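Local coordinates for mutual gliding-motility protein MglA (Myxococcus xanthus DK 1622, PDB 6H17) that binds GTP as a small Arf-family GTPase and acts as an intracellular switch that coordinates two gliding motilities and controls the direction and speed of movement, at residues F101-Q106 and E152-A157; L91-V96 and E118-N123; L62-I67 and D178-V183. All coordinates share one frame; numbering follows the deposited sequence. Where two conformers were deposited one is given.

Contact 1 (F101-Q106 and E152-A157); sequences FVADSQ and EEMRKA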
loop_
_atom_site.group_PDB
_atom_site.type_symbol
_atom_site.label_atom_id
_atom_site.label_comp_id
_atom_site.label_asym_id
_atom_site.label_seq_id
_atom_site.Cartn_x
_atom_site.Cartn_y
_atom_site.Cartn_z
ATOM N N PHE A 101 -2.634 3.022 -2.847
ATOM C CA PHE A 101 -3.234 4.201 -2.235
ATOM C C PHE A 101 -4.617 3.821 -1.734
ATOM O O PHE A 101 -5.482 3.449 -2.532
ATOM C CB PHE A 101 -3.329 5.374 -3.200
ATOM C CG PHE A 101 -3.827 6.623 -2.536
ATOM C CD1 PHE A 101 -5.183 6.949 -2.502
ATOM C CD2 PHE A 101 -2.932 7.458 -1.894
ATOM C CE1 PHE A 101 -5.620 8.101 -1.868
ATOM C CE2 PHE A 101 -3.363 8.602 -1.246
ATOM C CZ PHE A 101 -4.686 8.935 -1.257
ATOM N N VAL A 102 -4.841 3.930 -0.433
ATOM C CA VAL A 102 -6.112 3.612 0.195
ATOM C C VAL A 102 -6.857 4.922 0.394
ATOM O O VAL A 102 -6.468 5.751 1.221
ATOM C CB VAL A 102 -5.924 2.872 1.521
ATOM C CG1 VAL A 102 -7.270 2.555 2.154
ATOM C CG2 VAL A 102 -5.100 1.594 1.333
ATOM N N ALA A 103 -7.923 5.132 -0.371
ATOM C CA ALA A 103 -8.747 6.325 -0.237
ATOM C C ALA A 103 -9.922 6.038 0.683
ATOM O O ALA A 103 -10.530 4.962 0.632
ATOM C CB ALA A 103 -9.252 6.746 -1.609
ATOM N N ASP A 104 -10.230 6.994 1.543
ATOM C CA ASP A 104 -11.420 6.913 2.385
ATOM C C ASP A 104 -12.607 7.429 1.584
ATOM O O ASP A 104 -12.647 8.606 1.226
ATOM C CB ASP A 104 -11.196 7.753 3.642
ATOM C CG ASP A 104 -12.296 7.574 4.679
ATOM O OD1 ASP A 104 -13.480 7.441 4.287
ATOM O OD2 ASP A 104 -11.981 7.554 5.894
ATOM N N SER A 105 -13.585 6.575 1.299
ATOM C CA SER A 105 -14.672 7.001 0.420
ATOM C C SER A 105 -15.601 8.029 1.055
ATOM O O SER A 105 -16.438 8.603 0.342
ATOM C CB SER A 105 -15.533 5.803 -0.002
ATOM O OG SER A 105 -14.821 4.922 -0.863
ATOM N N GLN A 106 -15.542 8.251 2.365
ATOM C CA GLN A 106 -16.449 9.215 2.984
ATOM C C GLN A 106 -16.283 10.594 2.347
ATOM O O GLN A 106 -15.170 11.095 2.171
ATOM C CB GLN A 106 -16.170 9.334 4.476
ATOM C CG GLN A 106 -16.439 8.081 5.248
ATOM C CD GLN A 106 -16.104 8.242 6.703
ATOM O OE1 GLN A 106 -16.977 8.529 7.529
ATOM N NE2 GLN A 106 -14.839 8.094 7.033
ATOM N N GLU A 152 -17.943 6.068 -9.321
ATOM C CA GLU A 152 -17.636 6.877 -10.489
ATOM C C GLU A 152 -17.029 8.208 -10.077
ATOM O O GLU A 152 -16.094 8.696 -10.717
ATOM C CB GLU A 152 -18.903 7.103 -11.308
ATOM C CG GLU A 152 -18.659 7.833 -12.613
ATOM C CD GLU A 152 -19.935 8.071 -13.403
ATOM O OE1 GLU A 152 -19.840 8.571 -14.544
ATOM O OE2 GLU A 152 -21.031 7.761 -12.888
ATOM N N GLU A 153 -17.553 8.818 -9.013
ATOM C CA GLU A 153 -16.999 10.084 -8.548
ATOM C C GLU A 153 -15.613 9.903 -7.927
ATOM O O GLU A 153 -14.749 10.782 -8.066
ATOM C CB GLU A 153 -17.952 10.745 -7.556
ATOM C CG GLU A 153 -19.215 11.259 -8.162
ATOM C CD GLU A 153 -20.342 11.371 -7.125
ATOM O OE1 GLU A 153 -21.476 11.633 -7.544
ATOM O OE2 GLU A 153 -20.099 11.174 -5.917
ATOM N N MET A 154 -15.377 8.780 -7.241
ATOM C CA MET A 154 -14.037 8.497 -6.728
ATOM C C MET A 154 -13.033 8.392 -7.867
ATOM O O MET A 154 -11.924 8.940 -7.787
ATOM C CB MET A 154 -14.038 7.187 -5.943
ATOM C CG MET A 154 -14.796 7.233 -4.623
ATOM S SD MET A 154 -14.090 8.264 -3.306
ATOM C CE MET A 154 -12.731 7.274 -2.773
ATOM N N ARG A 155 -13.417 7.702 -8.946
ATOM C CA ARG A 155 -12.535 7.532 -10.091
ATOM C C ARG A 155 -12.246 8.873 -10.744
ATOM O O ARG A 155 -11.095 9.188 -11.068
ATOM C CB ARG A 155 -13.205 6.583 -11.086
ATOM C CG ARG A 155 -12.399 6.362 -12.360
ATOM C CD ARG A 155 -13.161 5.478 -13.354
ATOM N NE ARG A 155 -13.711 4.289 -12.702
ATOM C CZ ARG A 155 -15.008 3.993 -12.608
ATOM N NH1 ARG A 155 -15.936 4.778 -13.146
ATOM N NH2 ARG A 155 -15.375 2.884 -11.985
ATOM N N LYS A 156 -13.275 9.690 -10.930
ATOM C CA LYS A 156 -13.050 10.984 -11.554
ATOM C C LYS A 156 -12.199 11.891 -10.681
ATOM O O LYS A 156 -11.425 12.700 -11.204
ATOM C CB LYS A 156 -14.388 11.640 -11.895
ATOM C CG LYS A 156 -15.134 10.935 -13.022
ATOM C CD LYS A 156 -16.494 11.552 -13.268
ATOM C CE LYS A 156 -17.203 10.867 -14.423
ATOM N NZ LYS A 156 -18.593 11.375 -14.574
ATOM N N ALA A 157 -12.317 11.778 -9.359
ATOM C CA ALA A 157 -11.548 12.642 -8.479
ATOM C C ALA A 157 -10.109 12.174 -8.294
ATOM O O ALA A 157 -9.215 13.004 -8.126
ATOM C CB ALA A 157 -12.216 12.705 -7.109
#
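Met154 reaches out of helix 151-158 and sets its terminal methyl against Ala103 of strand 98-104 and Ser105 just after it. The apolar part is small. Met154 CE lies 3.7 Å from Ala103 CB, while Met154 SD passes 4.0 Å from Ser105 CA. The side chain starts beside its own backbone N (chi1 -69°) and bends again at chi2 and chi3, a curled shape that turns the methyl, not the sulfur, toward Ala103. Met110 of helix 110-125 and Tyr140 of strand 136-141 also touch Met154, so the methionine is packed among helix 110-125, strand 136-141 and the end of strand 98-104.

Where the methyl meets polar atoms, the contact is van der Waals: Met154 CE is 3.7 Å from Ser105 OG, a hydroxyl hydrogen-bonded to the backbone O of Asn141.

Beside the contact, Asp104 and Gln106 form a polar cluster of their own. Asp104 OD1 accepts the backbone N of Gln106 at 2.9 Å, on its anti side, which makes an Asx turn. Gln106 NE2 meets the syn sides of both carboxylate oxygens, 3.1 Å from Asp104 OD1 and equally far from Asp104 OD2, and Asp104 OD2 also forms a salt bridge with Lys142, a predicted GTP-binding residue.

The two faces of the strand end thus differ in chemistry: Ala103 offers Met154 an apolar surface, whereas Asp104, pointing away from the helix, is held by several donors beside the nucleotide site, an arrangement that would probably stabilise its negative charge.

Contact 2 (L91-V96 and E118-N123); sequences LILKGV and ENLRIN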
loop_
_atom_site.group_PDB
_atom_site.type_symbol
_atom_site.label_atom_id
_atom_site.label_comp_id
_atom_site.label_asym_id
_atom_site.label_seq_id
_atom_site.Cartn_x
_atom_site.Cartn_y
_atom_site.Cartn_z
ATOM N N LEU A 91 10.468 8.368 5.266
ATOM C CA LEU A 91 11.361 7.278 5.637
ATOM C C LEU A 91 10.847 5.953 5.089
ATOM O O LEU A 91 11.604 5.165 4.503
ATOM C CB LEU A 91 11.499 7.212 7.156
ATOM C CG LEU A 91 12.222 8.371 7.841
ATOM C CD1 LEU A 91 12.298 8.143 9.349
ATOM C CD2 LEU A 91 13.610 8.570 7.262
ATOM N N ILE A 92 9.551 5.698 5.252
ATOM C CA ILE A 92 8.981 4.403 4.893
ATOM C C ILE A 92 8.977 4.200 3.383
ATOM O O ILE A 92 9.100 3.066 2.901
ATOM C CB ILE A 92 7.581 4.257 5.531
ATOM C CG1 ILE A 92 7.703 4.270 7.062
ATOM C CG2 ILE A 92 6.879 2.992 5.022
ATOM C CD1 ILE A 92 6.421 4.610 7.784
ATOM N N LEU A 93 8.832 5.274 2.607
ATOM C CA LEU A 93 8.767 5.137 1.163
ATOM C C LEU A 93 10.100 4.774 0.529
ATOM O O LEU A 93 10.120 4.362 -0.640
ATOM C CB LEU A 93 8.260 6.432 0.510
ATOM C CG LEU A 93 6.762 6.644 0.422
ATOM C CD1 LEU A 93 6.499 8.082 -0.038
ATOM C CD2 LEU A 93 6.108 5.640 -0.513
ATOM N N LYS A 94 11.211 4.911 1.241
ATOM C CA LYS A 94 12.504 4.602 0.634
ATOM C C LYS A 94 12.514 3.166 0.132
ATOM O O LYS A 94 12.122 2.249 0.850
ATOM C CB LYS A 94 13.620 4.799 1.657
ATOM C CG LYS A 94 13.899 6.255 1.966
ATOM C CD LYS A 94 15.008 6.407 2.992
ATOM C CE LYS A 94 15.294 7.876 3.264
ATOM N NZ LYS A 94 16.410 8.071 4.232
ATOM N N GLY A 95 12.965 2.973 -1.108
ATOM C CA GLY A 95 13.084 1.637 -1.661
ATOM C C GLY A 95 11.785 0.984 -2.072
ATOM O O GLY A 95 11.771 -0.221 -2.334
ATOM N N VAL A 96 10.682 1.726 -2.132
ATOM C CA VAL A 96 9.398 1.108 -2.452
ATOM C C VAL A 96 9.413 0.540 -3.865
ATOM O O VAL A 96 9.960 1.144 -4.799
ATOM C CB VAL A 96 8.259 2.124 -2.251
ATOM C CG1 VAL A 96 8.417 3.323 -3.202
ATOM C CG2 VAL A 96 6.901 1.452 -2.455
ATOM N N GLU A 118 -1.496 13.750 -3.519
ATOM C CA GLU A 118 -0.469 14.679 -3.976
ATOM C C GLU A 118 0.815 14.520 -3.166
ATOM O O GLU A 118 1.925 14.575 -3.721
ATOM C CB GLU A 118 -0.994 16.113 -3.925
ATOM C CG GLU A 118 0.052 17.138 -4.315
ATOM C CD GLU A 118 0.462 17.088 -5.776
ATOM O OE1 GLU A 118 1.349 17.894 -6.148
ATOM O OE2 GLU A 118 -0.061 16.262 -6.560
ATOM N N ASN A 119 0.686 14.321 -1.854
ATOM C CA ASN A 119 1.841 14.077 -1.004
ATOM C C ASN A 119 2.598 12.829 -1.432
ATOM O O ASN A 119 3.836 12.819 -1.403
ATOM C CB ASN A 119 1.342 13.968 0.440
ATOM C CG ASN A 119 2.435 13.715 1.435
ATOM O OD1 ASN A 119 2.475 12.645 2.051
ATOM N ND2 ASN A 119 3.301 14.694 1.640
ATOM N N LEU A 120 1.881 11.766 -1.820
ATOM C CA LEU A 120 2.535 10.579 -2.367
ATOM C C LEU A 120 3.350 10.931 -3.605
ATOM O O LEU A 120 4.510 10.526 -3.740
ATOM C CB LEU A 120 1.488 9.521 -2.720
ATOM C CG LEU A 120 1.987 8.254 -3.424
ATOM C CD1 LEU A 120 3.019 7.506 -2.599
ATOM C CD2 LEU A 120 0.785 7.365 -3.774
ATOM N N ARG A 121 2.743 11.670 -4.533
ATOM C CA ARG A 121 3.449 12.030 -5.761
ATOM C C ARG A 121 4.699 12.841 -5.456
ATOM O O ARG A 121 5.771 12.580 -6.015
ATOM C CB ARG A 121 2.497 12.799 -6.677
ATOM C CG ARG A 121 3.082 13.132 -8.038
ATOM C CD ARG A 121 2.140 14.015 -8.844
ATOM N NE ARG A 121 2.169 15.402 -8.383
ATOM C CZ ARG A 121 3.124 16.272 -8.702
ATOM N NH1 ARG A 121 4.130 15.898 -9.476
ATOM N NH2 ARG A 121 3.074 17.516 -8.241
ATOM N N ILE A 122 4.583 13.825 -4.557
ATOM C CA ILE A 122 5.710 14.676 -4.213
ATOM C C ILE A 122 6.796 13.882 -3.514
ATOM O O ILE A 122 7.985 14.039 -3.814
ATOM C CB ILE A 122 5.216 15.858 -3.350
ATOM C CG1 ILE A 122 4.339 16.810 -4.163
ATOM C CG2 ILE A 122 6.412 16.562 -2.697
ATOM C CD1 ILE A 122 5.070 17.577 -5.247
ATOM N N ASN A 123 6.421 13.025 -2.571
ATOM C CA ASN A 123 7.431 12.271 -1.834
ATOM C C ASN A 123 8.156 11.301 -2.746
ATOM O O ASN A 123 9.369 11.097 -2.597
ATOM C CB ASN A 123 6.807 11.571 -0.631
ATOM C CG ASN A 123 6.595 12.525 0.525
ATOM O OD1 ASN A 123 7.157 13.626 0.562
ATOM N ND2 ASN A 123 5.788 12.123 1.476
#
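Leu93 points at helix 110-125, and its two methyls part to meet Asn123 and Leu120 there. From CB the chain runs to CG beside the backbone N (chi1 -84°), which carries the branch point toward the second helix. CD1 goes to Asn123 and lies 3.6 Å from Asn123 CB, touching the aliphatic root of that side chain. CD2 turns to Leu120 and stands 4.2 Å from Leu120 CD1, a looser approach. Both partners meet Leu93 at about a right angle. Leu120 reaches the meeting point from the flank of its helix, with CG anti to the backbone N (chi1 175°). Val16 and Tyr18 of strand 10-18 also touch Leu93, so the leucine packs against both helix 110-125 and strand 10-18. Behind it, residues 93-96 form a type II beta turn, closed by the Val96 N to Leu93 O bond at 3.1 Å.

The closest approach to the leucine is by Asn123 CB, while the amide nitrogen has its own partners: ND2 bonds to Tyr18 OH and Asp86 OD1. A buried polar group satisfied in this way can border an apolar joint between consecutive helices of the GTPase fold.

Contact 3 (L62-I67 and D178-V183); sequences LSLGEI and DTLKAV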
loop_
_atom_site.group_PDB
_atom_site.type_symbol
_atom_site.label_atom_id
_atom_site.label_comp_id
_atom_site.label_asym_id
_atom_site.label_seq_id
_atom_site.Cartn_x
_atom_site.Cartn_y
_atom_site.Cartn_z
ATOM N N LEU A 62 5.259 -11.516 3.429
ATOM C CA LEU A 62 4.407 -12.495 2.787
ATOM C C LEU A 62 5.107 -13.134 1.602
ATOM O O LEU A 62 5.948 -12.511 0.946
ATOM C CB LEU A 62 3.143 -11.837 2.181
ATOM C CG LEU A 62 2.185 -11.130 3.114
ATOM C CD1 LEU A 62 1.110 -10.405 2.312
ATOM C CD2 LEU A 62 1.527 -12.117 4.058
ATOM N N SER A 63 4.696 -14.353 1.300
ATOM C CA SER A 63 5.039 -15.015 0.049
ATOM C C SER A 63 3.849 -14.887 -0.889
ATOM O O SER A 63 2.729 -15.280 -0.540
ATOM C CB SER A 63 5.373 -16.483 0.276
ATOM O OG SER A 63 6.485 -16.624 1.144
ATOM N N LEU A 64 4.084 -14.329 -2.072
ATOM C CA LEU A 64 3.052 -14.176 -3.081
ATOM C C LEU A 64 3.574 -14.953 -4.299
ATOM O O LEU A 64 3.906 -16.130 -4.162
ATOM C CB LEU A 64 2.662 -12.718 -3.250
ATOM C CG LEU A 64 2.143 -12.052 -1.954
ATOM C CD1 LEU A 64 2.058 -10.544 -2.025
ATOM C CD2 LEU A 64 0.769 -12.627 -1.591
ATOM N N GLY A 65 3.686 -14.335 -5.445
ATOM C CA GLY A 65 4.182 -15.031 -6.609
ATOM C C GLY A 65 5.680 -15.270 -6.579
ATOM O O GLY A 65 6.429 -14.785 -5.728
ATOM N N GLU A 66 6.120 -16.004 -7.574
ATOM C CA GLU A 66 7.483 -16.487 -7.670
ATOM C C GLU A 66 8.147 -15.981 -8.936
ATOM O O GLU A 66 7.497 -15.794 -9.968
ATOM C CB GLU A 66 7.388 -18.012 -7.718
ATOM C CG GLU A 66 8.606 -18.821 -7.422
ATOM C CD GLU A 66 8.248 -20.297 -7.333
ATOM O OE1 GLU A 66 8.708 -20.961 -6.385
ATOM O OE2 GLU A 66 7.478 -20.772 -8.205
ATOM N N ILE A 67 9.448 -15.711 -8.825
ATOM C CA ILE A 67 10.379 -15.536 -9.939
ATOM C C ILE A 67 11.226 -16.809 -9.974
ATOM O O ILE A 67 11.867 -17.154 -8.967
ATOM C CB ILE A 67 11.275 -14.308 -9.704
ATOM C CG1 ILE A 67 10.438 -13.041 -9.496
ATOM C CG2 ILE A 67 12.263 -14.153 -10.839
ATOM C CD1 ILE A 67 9.627 -12.675 -10.688
ATOM N N ASP A 178 -7.834 -8.791 -3.550
ATOM C CA ASP A 178 -7.734 -8.382 -4.953
ATOM C C ASP A 178 -6.771 -7.213 -5.117
ATOM O O ASP A 178 -5.990 -7.162 -6.076
ATOM C CB ASP A 178 -9.097 -8.002 -5.525
ATOM C CG ASP A 178 -9.958 -9.197 -5.852
ATOM O OD1 ASP A 178 -9.477 -10.356 -5.792
ATOM O OD2 ASP A 178 -11.132 -8.955 -6.200
ATOM N N THR A 179 -6.832 -6.244 -4.205
ATOM C CA THR A 179 -5.929 -5.093 -4.259
ATOM C C THR A 179 -4.484 -5.550 -4.139
ATOM O O THR A 179 -3.619 -5.144 -4.928
ATOM C CB THR A 179 -6.265 -4.129 -3.120
ATOM O OG1 THR A 179 -7.587 -3.600 -3.249
ATOM C CG2 THR A 179 -5.313 -2.947 -3.056
ATOM N N LEU A 180 -4.202 -6.377 -3.128
ATOM C CA LEU A 180 -2.844 -6.853 -2.891
ATOM C C LEU A 180 -2.326 -7.651 -4.080
ATOM O O LEU A 180 -1.186 -7.454 -4.524
ATOM C CB LEU A 180 -2.833 -7.712 -1.633
ATOM C CG LEU A 180 -1.498 -8.428 -1.329
ATOM C CD1 LEU A 180 -0.404 -7.408 -1.035
ATOM C CD2 LEU A 180 -1.660 -9.395 -0.153
ATOM N N LYS A 181 -3.124 -8.589 -4.574
ATOM C CA LYS A 181 -2.659 -9.438 -5.662
ATOM C C LYS A 181 -2.389 -8.615 -6.902
ATOM O O LYS A 181 -1.467 -8.925 -7.664
ATOM C CB LYS A 181 -3.671 -10.551 -5.925
ATOM C CG LYS A 181 -3.682 -11.598 -4.829
ATOM C CD LYS A 181 -4.909 -12.496 -4.879
ATOM C CE LYS A 181 -4.760 -13.688 -3.936
ATOM N NZ LYS A 181 -3.476 -13.684 -3.161
ATOM N N ALA A 182 -3.170 -7.567 -7.134
ATOM C CA ALA A 182 -2.957 -6.729 -8.313
ATOM C C ALA A 182 -1.606 -6.019 -8.243
ATOM O O ALA A 182 -0.835 -6.029 -9.207
ATOM C CB ALA A 182 -4.101 -5.725 -8.482
ATOM N N VAL A 183 -1.297 -5.398 -7.116
ATOM C CA VAL A 183 -0.025 -4.682 -7.033
ATOM C C VAL A 183 1.153 -5.654 -7.024
ATOM O O VAL A 183 2.198 -5.376 -7.621
ATOM C CB VAL A 183 0.003 -3.689 -5.859
ATOM C CG1 VAL A 183 0.154 -4.399 -4.534
ATOM C CG2 VAL A 183 1.139 -2.669 -6.078
#
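Leu180 of helix 176-193 meets Leu62 and Leu64 with separate branches, across a joint made of leucines. Just before it, Thr179 faces another way: its OG1 is hydrogen-bonded to Gly175 O and Gln139 NE2, and its side chain packs on Tyr166 and Val137 of the sheet. Leu180 points toward 62-67. With CG anti to the backbone N (chi1 173°), its fork is carried out to that segment, where CD2 lies 3.8 Å from Leu62 CD1 and CD1 lies 4.1 Å from Leu64 CD1. The same Leu64 CD1 is 4.2 Å from Leu180 CG, and it therefore rests on the branch point as well as on one methyl. Leu76 of strand 71-78 touches both Leu62 and Leu180, giving the two a shared floor. Lys181 follows at the exposed margin, where its end approaches the loop without close contact. Val183 packs on Val137, and just beyond the segment Ala184 touches Leu64.

Apart from the lysine at its margin the joint is purely apolar. Between the two segments the contact is dispersive and hydrophobic, the position of Leu62 being set also by its backbone pairing with Phe74.

In the fold
From the N terminus the chain first reaches 62-67, between strands 52-62 and 71-78, and contact 3 closes its loop only at the C-terminal helix, more than a hundred residues later. Contacts 1 and 2 both fall within that long excursion. They cross: 91-96 comes first, then 101-106, then 118-123 completes contact 2, and 152-157 completes contact 1. Along the chain strand 98-104 comes between the two helices joined by contact 2, and Phe101 CD2 touches Leu120 CD2 at 4.2 Å, linking contacts 1 and 2. On opposite sides of the chain's centre, contact 2 joins two helices and contact 3 joins the 52-62/71-78 connection to the C-terminal helix.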